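GTPase subunit of restriction endonuclease (Thermococcus gammatolerans, PDB 6P0F) probably recognises DNA through its N-terminal YTH-like domain, as the specificity part of a McrB-type, GTP-dependent restriction endonuclease. Local coordinates at residues L134-I138 / N139-S143; I10-T14 / D15-N19. All blocks are in the same frame, centred on the assembly; numbering follows the deposited sequence.

How the contacts relate
Strand 5-11 runs parallel to strand 70-76 in the mixed sheet of this YTH-like domain, and contact 2 lies where it ends: residues 10-14 turn the chain directly into helix 15-26. Much later, after strand 132-133 has paired with strand 91-102, contact 1 turns the chain into helix 138-145. Each closes a tight local loop with nothing between its segments; they follow in series, neither nesting nor crossing. The centres of contact 1 and contact 2 are about 19 Å apart and the nearest atoms of contact 1 and contact 2 about 7 Å, so they do not touch. The sheet joins them: strand 70-76 packs against Ile10 and Tyr17 through Phe73 and Val75, and against Leu134, Ile138 and Ile141 through Leu72 and Tyr74.

Contact 1 of 2, residues L134-I138 / N139-S143; sequences LHHSI and NEINS
Ser137 and Glu140 form a capping box at the N terminus of helix 138-145, each side chain bonding to the other's backbone N-H. Ser137 OG accepts from Glu140 N at 2.9 Å. In return Glu140 OE1 takes Ser137 N at 2.8 Å, nearly straight at 169°, through the lone pair facing away from OE2. Ser137 OG also donates to Glu140 OE1, 3.0 Å away and somewhat out of the carboxylate plane, so two donors grip one oxygen. Serine suits the N-cap because its short hydroxyl, set between backbone N and carbonyl carbon (chi1 55°), reaches an N-H of the first turn; glutamate is long enough to reach back.

Behind this bonded box, Ile138 and Ile141 pack against Tyr74 and Val92 of the sheet, and Leu134 CD1 meets Ile141 CD1 at 4.1 Å. Beside Ile138 lies the buried Asn142, its amide bonded to Tyr74 OH and to the carbonyls of Pro149 and Tyr151. The solvent side is held less firmly: the exposed His136 ring has Glu140 OE1 near its plane but makes no hydrogen bond to it, ring and carboxylate being turned 68° apart, while His136 CB lies 3.7 Å from Ile141 CD1.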
ATOM      1  N   LEU A 134      -1.744  -8.295  -9.358  1.00 21.38           N
ATOM      2  CA  LEU A 134      -1.685  -8.171 -10.800  1.00 22.29           C
ATOM      3  C   LEU A 134      -0.969  -9.369 -11.425  1.00 24.73           C
ATOM      4  O   LEU A 134      -0.153 -10.066 -10.813  1.00 23.28           O
ATOM      5  CB  LEU A 134      -0.969  -6.880 -11.219  1.00 21.83           C
ATOM      6  CG  LEU A 134      -1.502  -5.577 -10.648  1.00 23.32           C
ATOM      7  CD1 LEU A 134      -0.793  -4.375 -11.185  1.00 23.28           C
ATOM      8  CD2 LEU A 134      -3.009  -5.513 -10.929  1.00 25.35           C
ATOM      9  N   HIS A 135      -1.286  -9.579 -12.691  1.00 26.45           N
ATOM     10  CA  HIS A 135      -0.684 -10.613 -13.494  1.00 26.71           C
ATOM     11  C   HIS A 135       0.788 -10.351 -13.781  1.00 32.33           C
ATOM     12  O   HIS A 135       1.536 -11.300 -14.015  1.00 34.01           O
ATOM     13  CB  HIS A 135      -1.494 -10.683 -14.780  1.00 38.63           C
ATOM     14  CG  HIS A 135      -1.032 -11.725 -15.707  1.00 45.21           C
ATOM     15  ND1 HIS A 135      -0.104 -11.471 -16.699  1.00 59.41           N
ATOM     16  CD2 HIS A 135      -1.384 -13.020 -15.819  1.00 50.16           C
ATOM     17  CE1 HIS A 135       0.083 -12.581 -17.377  1.00 52.70           C
ATOM     18  NE2 HIS A 135      -0.664 -13.542 -16.863  1.00 52.57           N
ATOM     19  N   HIS A 136       1.228  -9.111 -13.684  1.00 33.03           N
ATOM     20  CA  HIS A 136       2.533  -8.711 -14.176  1.00 30.94           C
ATOM     21  C   HIS A 136       3.584  -8.624 -13.086  1.00 35.23           C
ATOM     22  O   HIS A 136       3.277  -8.379 -11.917  1.00 36.38           O
ATOM     23  CB  HIS A 136       2.406  -7.354 -14.835  1.00 33.96           C
ATOM     24  CG  HIS A 136       1.317  -7.280 -15.844  1.00 41.94           C
ATOM     25  ND1 HIS A 136       1.495  -7.696 -17.143  1.00 47.30           N
ATOM     26  CD2 HIS A 136       0.031  -6.863 -15.749  1.00 43.39           C
ATOM     27  CE1 HIS A 136       0.369  -7.525 -17.813  1.00 44.04           C
ATOM     28  NE2 HIS A 136      -0.529  -7.007 -16.995  1.00 47.49           N
ATOM     29  N   SER A 137       4.842  -8.803 -13.511  1.00 30.96           N
ATOM     30  CA  SER A 137       6.027  -8.607 -12.695  1.00 31.62           C
ATOM     31  C   SER A 137       6.248  -7.132 -12.370  1.00 25.48           C
ATOM     32  O   SER A 137       5.713  -6.231 -13.030  1.00 25.59           O
ATOM     33  CB  SER A 137       7.255  -9.085 -13.469  1.00 34.72           C
ATOM     34  OG  SER A 137       7.279  -8.398 -14.731  1.00 32.01           O
ATOM     35  N   ILE A 138       7.136  -6.890 -11.404  1.00 25.94           N
ATOM     36  CA  ILE A 138       7.607  -5.527 -11.188  1.00 22.74           C
ATOM     37  C   ILE A 138       8.214  -4.987 -12.480  1.00 21.42           C
ATOM     38  O   ILE A 138       8.018  -3.822 -12.840  1.00 21.46           O
ATOM     39  CB  ILE A 138       8.609  -5.478 -10.016  1.00 22.35           C
ATOM     40  CG1 ILE A 138       7.892  -5.637  -8.677  1.00 22.94           C
ATOM     41  CG2 ILE A 138       9.388  -4.151 -10.017  1.00 22.93           C
ATOM     42  CD1 ILE A 138       8.799  -5.725  -7.463  1.00 23.37           C
ATOM     43  N   ASN A 139       8.987  -5.809 -13.184  1.00 24.75           N
ATOM     44  CA  ASN A 139       9.691  -5.252 -14.335  1.00 25.08           C
ATOM     45  C   ASN A 139       8.734  -4.927 -15.475  1.00 23.53           C
ATOM     46  O   ASN A 139       8.922  -3.913 -16.161  1.00 24.00           O
ATOM     47  CB  ASN A 139      10.821  -6.171 -14.789  1.00 29.17           C
ATOM     48  CG  ASN A 139      10.451  -7.606 -14.773  1.00 32.44           C
ATOM     49  OD1 ASN A 139      10.240  -8.198 -13.705  1.00 37.40           O
ATOM     50  ND2 ASN A 139      10.360  -8.194 -15.959  1.00 44.20           N
ATOM     51  N   GLU A 140       7.654  -5.711 -15.648  1.00 24.41           N
ATOM     52  CA  GLU A 140       6.679  -5.383 -16.686  1.00 24.19           C
ATOM     53  C   GLU A 140       5.900  -4.117 -16.330  1.00 25.37           C
ATOM     54  O   GLU A 140       5.635  -3.275 -17.195  1.00 22.79           O
ATOM     55  CB  GLU A 140       5.702  -6.547 -16.903  1.00 32.53           C
ATOM     56  CG  GLU A 140       6.274  -7.843 -17.472  1.00 40.20           C
ATOM     57  CD  GLU A 140       5.285  -9.039 -17.357  1.00 50.61           C
ATOM     58  OE1 GLU A 140       4.918  -9.430 -16.217  1.00 46.24           O
ATOM     59  OE2 GLU A 140       4.864  -9.590 -18.403  1.00 57.60           O
ATOM     60  N   ILE A 141       5.487  -3.975 -15.066  1.00 23.10           N
ATOM     61  CA  ILE A 141       4.786  -2.758 -14.660  1.00 20.52           C
ATOM     62  C   ILE A 141       5.716  -1.547 -14.773  1.00 20.76           C
ATOM     63  O   ILE A 141       5.317  -0.478 -15.252  1.00 20.16           O
ATOM     64  CB  ILE A 141       4.225  -2.901 -13.233  1.00 21.32           C
ATOM     65  CG1 ILE A 141       3.177  -4.013 -13.205  1.00 27.65           C
ATOM     66  CG2 ILE A 141       3.652  -1.581 -12.761  1.00 22.47           C
ATOM     67  CD1 ILE A 141       2.000  -3.789 -14.157  1.00 30.17           C
ATOM     68  N   ASN A 142       6.956  -1.673 -14.294  1.00 19.22           N
ATOM     69  CA  ASN A 142       7.894  -0.559 -14.437  1.00 17.72           C
ATOM     70  C   ASN A 142       8.064  -0.172 -15.899  1.00 20.75           C
ATOM     71  O   ASN A 142       8.077   1.015 -16.241  1.00 20.23           O
ATOM     72  CB  ASN A 142       9.257  -0.912 -13.834  1.00 19.82           C
ATOM     73  CG  ASN A 142       9.312  -0.641 -12.333  1.00 17.35           C
ATOM     74  OD1 ASN A 142       8.669   0.277 -11.820  1.00 20.51           O
ATOM     75  ND2 ASN A 142      10.160  -1.396 -11.637  1.00 20.39           N
ATOM     76  N   SER A 143       8.199  -1.168 -16.769  1.00 20.45           N
ATOM     77  CA  SER A 143       8.366  -0.904 -18.197  1.00 22.24           C
ATOM     78  C   SER A 143       7.197  -0.105 -18.742  1.00 23.58           C
ATOM     79  O   SER A 143       7.388   0.904 -19.437  1.00 24.88           O
ATOM     80  CB  SER A 143       8.533  -2.228 -18.932  1.00 25.09           C
ATOM     81  OG  SER A 143       9.787  -2.796 -18.560  1.00 31.71           O
TER

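Contact 2 of 2, residues I10-T14 / D15-N19; sequences IGTGT and DEYEN
Ile10, near the end of strand 5-11, is met by both Glu16 and Tyr17 from the first turn of helix 15-26, each at its own angle. The extended Glu16 chain passes Ile10 obliquely, Glu16 CG lying 4.1 Å from Ile10 CD1, and carries its carboxylate to the strand backbone. There Glu16 OE1 accepts from Gly11 N at 3.2 Å; the bond is nearly straight at 171°, although the donor stands 32° out of the carboxylate plane on the side away from OE2. Tyr17 crosses Ile10 at about a right angle instead. With CG anti to the backbone N (chi1 -176°), the ring is carried to the strand, where Tyr17 CD1 touches Ile10 CG2 at 3.9 Å and Thr12 CG2 at 4.1 Å, both obliquely to the ring. The branched Ile10 and Thr12 suit these places because each offers a methyl to the tyrosine; Val75 of strand 70-76 adds to the same apolar patch.

Between strand and helix the chain makes a type II beta turn, Gly11 to Thr14, whose third position is taken by Gly13 with the positive phi usual there. Thr14 then becomes the N-cap of the helix. Its side chain lies alongside that of Glu16, pointing the same way, and Thr14 OG1 serves both motifs: it donates to Gly11 O at 2.7 Å, a bond between the last and first residues of the turn, and accepts weakly from Glu16 N. An alanine in place of Glu16 is likely to leave Gly11 N without its carboxylate partner and to take the cover of the glutamate chain from Ile10 CD1. Thr14 O joins the helix's first turn, accepting from Glu18 N at 3.3 Å and, weakly, from Tyr17 N.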
ATOM      1  N   ILE A  10       7.635  -3.293  -0.850  1.00 19.39           N
ATOM      2  CA  ILE A  10       7.591  -4.195   0.307  1.00 20.33           C
ATOM      3  C   ILE A  10       8.716  -5.200   0.135  1.00 20.56           C
ATOM      4  O   ILE A  10       8.663  -6.045  -0.763  1.00 19.97           O
ATOM      5  CB  ILE A  10       6.236  -4.917   0.404  1.00 20.26           C
ATOM      6  CG1 ILE A  10       5.055  -3.939   0.429  1.00 23.42           C
ATOM      7  CG2 ILE A  10       6.231  -5.899   1.622  1.00 24.03           C
ATOM      8  CD1 ILE A  10       5.032  -3.038   1.622  1.00 24.34           C
ATOM      9  N   GLY A  11       9.742  -5.138   0.991  1.00 24.49           N
ATOM     10  CA  GLY A  11      10.868  -6.044   0.822  1.00 22.06           C
ATOM     11  C   GLY A  11      10.614  -7.416   1.420  1.00 19.58           C
ATOM     12  O   GLY A  11      10.269  -7.535   2.601  1.00 22.02           O
ATOM     13  N   THR A  12      10.764  -8.461   0.615  1.00 21.61           N
ATOM     14  CA  THR A  12      10.555  -9.801   1.135  1.00 23.02           C
ATOM     15  C   THR A  12      11.679 -10.196   2.091  1.00 24.63           C
ATOM     16  O   THR A  12      12.789  -9.670   2.047  1.00 25.08           O
ATOM     17  CB  THR A  12      10.462 -10.821   0.007  1.00 26.73           C
ATOM     18  OG1 THR A  12      11.609 -10.705  -0.848  1.00 28.01           O
ATOM     19  CG2 THR A  12       9.193 -10.566  -0.821  1.00 29.25           C
ATOM     20  N   GLY A  13      11.357 -11.136   2.976  1.00 25.56           N
ATOM     21  CA  GLY A  13      12.314 -11.553   3.978  1.00 28.30           C
ATOM     22  C   GLY A  13      12.555 -10.562   5.089  1.00 32.65           C
ATOM     23  O   GLY A  13      13.538 -10.705   5.827  1.00 33.37           O
ATOM     24  N   THR A  14      11.707  -9.554   5.221  1.00 25.94           N
ATOM     25  CA  THR A  14      11.823  -8.548   6.253  1.00 27.91           C
ATOM     26  C   THR A  14      10.539  -8.495   7.070  1.00 27.80           C
ATOM     27  O   THR A  14       9.490  -9.040   6.684  1.00 25.77           O
ATOM     28  CB  THR A  14      12.123  -7.152   5.685  1.00 28.03           C
ATOM     29  OG1 THR A  14      10.959  -6.604   5.052  1.00 25.92           O
ATOM     30  CG2 THR A  14      13.262  -7.186   4.676  1.00 28.30           C
ATOM     31  N   ASP A  15      10.627  -7.798   8.202  1.00 30.57           N
ATOM     32  CA  ASP A  15       9.442  -7.589   9.026  1.00 28.75           C
ATOM     33  C   ASP A  15       8.360  -6.845   8.244  1.00 25.43           C
ATOM     34  O   ASP A  15       7.161  -7.027   8.513  1.00 24.00           O
ATOM     35  CB  ASP A  15       9.812  -6.815  10.288  1.00 32.02           C
ATOM     36  CG  ASP A  15      10.626  -7.648  11.279  1.00 38.23           C
ATOM     37  OD1 ASP A  15      10.745  -8.884  11.108  1.00 39.35           O
ATOM     38  OD2 ASP A  15      11.120  -7.055  12.253  1.00 46.51           O
ATOM     39  N   GLU A  16       8.766  -5.986   7.313  1.00 26.12           N
ATOM     40  CA  GLU A  16       7.815  -5.268   6.464  1.00 27.90           C
ATOM     41  C   GLU A  16       6.909  -6.231   5.707  1.00 24.97           C
ATOM     42  O   GLU A  16       5.680  -6.012   5.618  1.00 22.39           O
ATOM     43  CB  GLU A  16       8.582  -4.373   5.492  1.00 29.38           C
ATOM     44  CG  GLU A  16       7.731  -3.476   4.676  1.00 35.14           C
ATOM     45  CD  GLU A  16       8.570  -2.434   3.936  1.00 42.34           C
ATOM     46  OE1 GLU A  16       9.529  -2.818   3.199  1.00 37.36           O
ATOM     47  OE2 GLU A  16       8.259  -1.229   4.102  1.00 50.91           O
ATOM     48  N   TYR A  17       7.485  -7.296   5.140  1.00 22.69           N
ATOM     49  CA  TYR A  17       6.649  -8.252   4.437  1.00 21.64           C
ATOM     50  C   TYR A  17       5.731  -8.970   5.413  1.00 18.80           C
ATOM     51  O   TYR A  17       4.573  -9.217   5.102  1.00 20.35           O
ATOM     52  CB  TYR A  17       7.449  -9.294   3.657  1.00 23.06           C
ATOM     53  CG  TYR A  17       6.536 -10.206   2.874  1.00 25.14           C
ATOM     54  CD1 TYR A  17       6.009  -9.808   1.646  1.00 24.32           C
ATOM     55  CD2 TYR A  17       6.128 -11.443   3.374  1.00 29.70           C
ATOM     56  CE1 TYR A  17       5.153 -10.616   0.923  1.00 29.19           C
ATOM     57  CE2 TYR A  17       5.253 -12.253   2.653  1.00 28.88           C
ATOM     58  CZ  TYR A  17       4.765 -11.832   1.434  1.00 32.49           C
ATOM     59  OH  TYR A  17       3.900 -12.602   0.689  1.00 39.38           O
ATOM     60  N   GLU A  18       6.245  -9.350   6.584  1.00 20.96           N
ATOM     61  CA  GLU A  18       5.386  -9.984   7.583  1.00 22.22           C
ATOM     62  C   GLU A  18       4.188  -9.096   7.913  1.00 18.95           C
ATOM     63  O   GLU A  18       3.047  -9.569   7.991  1.00 19.50           O
ATOM     64  CB  GLU A  18       6.190 -10.294   8.850  1.00 26.40           C
ATOM     65  CG  GLU A  18       7.363 -11.228   8.577  1.00 34.11           C
ATOM     66  CD  GLU A  18       6.899 -12.595   8.102  1.00 40.54           C
ATOM     67  OE1 GLU A  18       7.057 -12.904   6.909  1.00 43.97           O
ATOM     68  OE2 GLU A  18       6.347 -13.363   8.913  1.00 48.08           O
ATOM     69  N   ASN A  19       4.431  -7.795   8.097  1.00 19.02           N
ATOM     70  CA  ASN A  19       3.337  -6.878   8.413  1.00 20.56           C
ATOM     71  C   ASN A  19       2.359  -6.766   7.245  1.00 17.49           C
ATOM     72  O   ASN A  19       1.140  -6.727   7.445  1.00 17.26           O
ATOM     73  CB  ASN A  19       3.913  -5.502   8.748  1.00 19.63           C
ATOM     74  CG  ASN A  19       4.662  -5.487  10.084  1.00 23.90           C
ATOM     75  OD1 ASN A  19       4.649  -6.464  10.808  1.00 24.66           O
ATOM     76  ND2 ASN A  19       5.301  -4.381  10.388  1.00 25.49           N
TER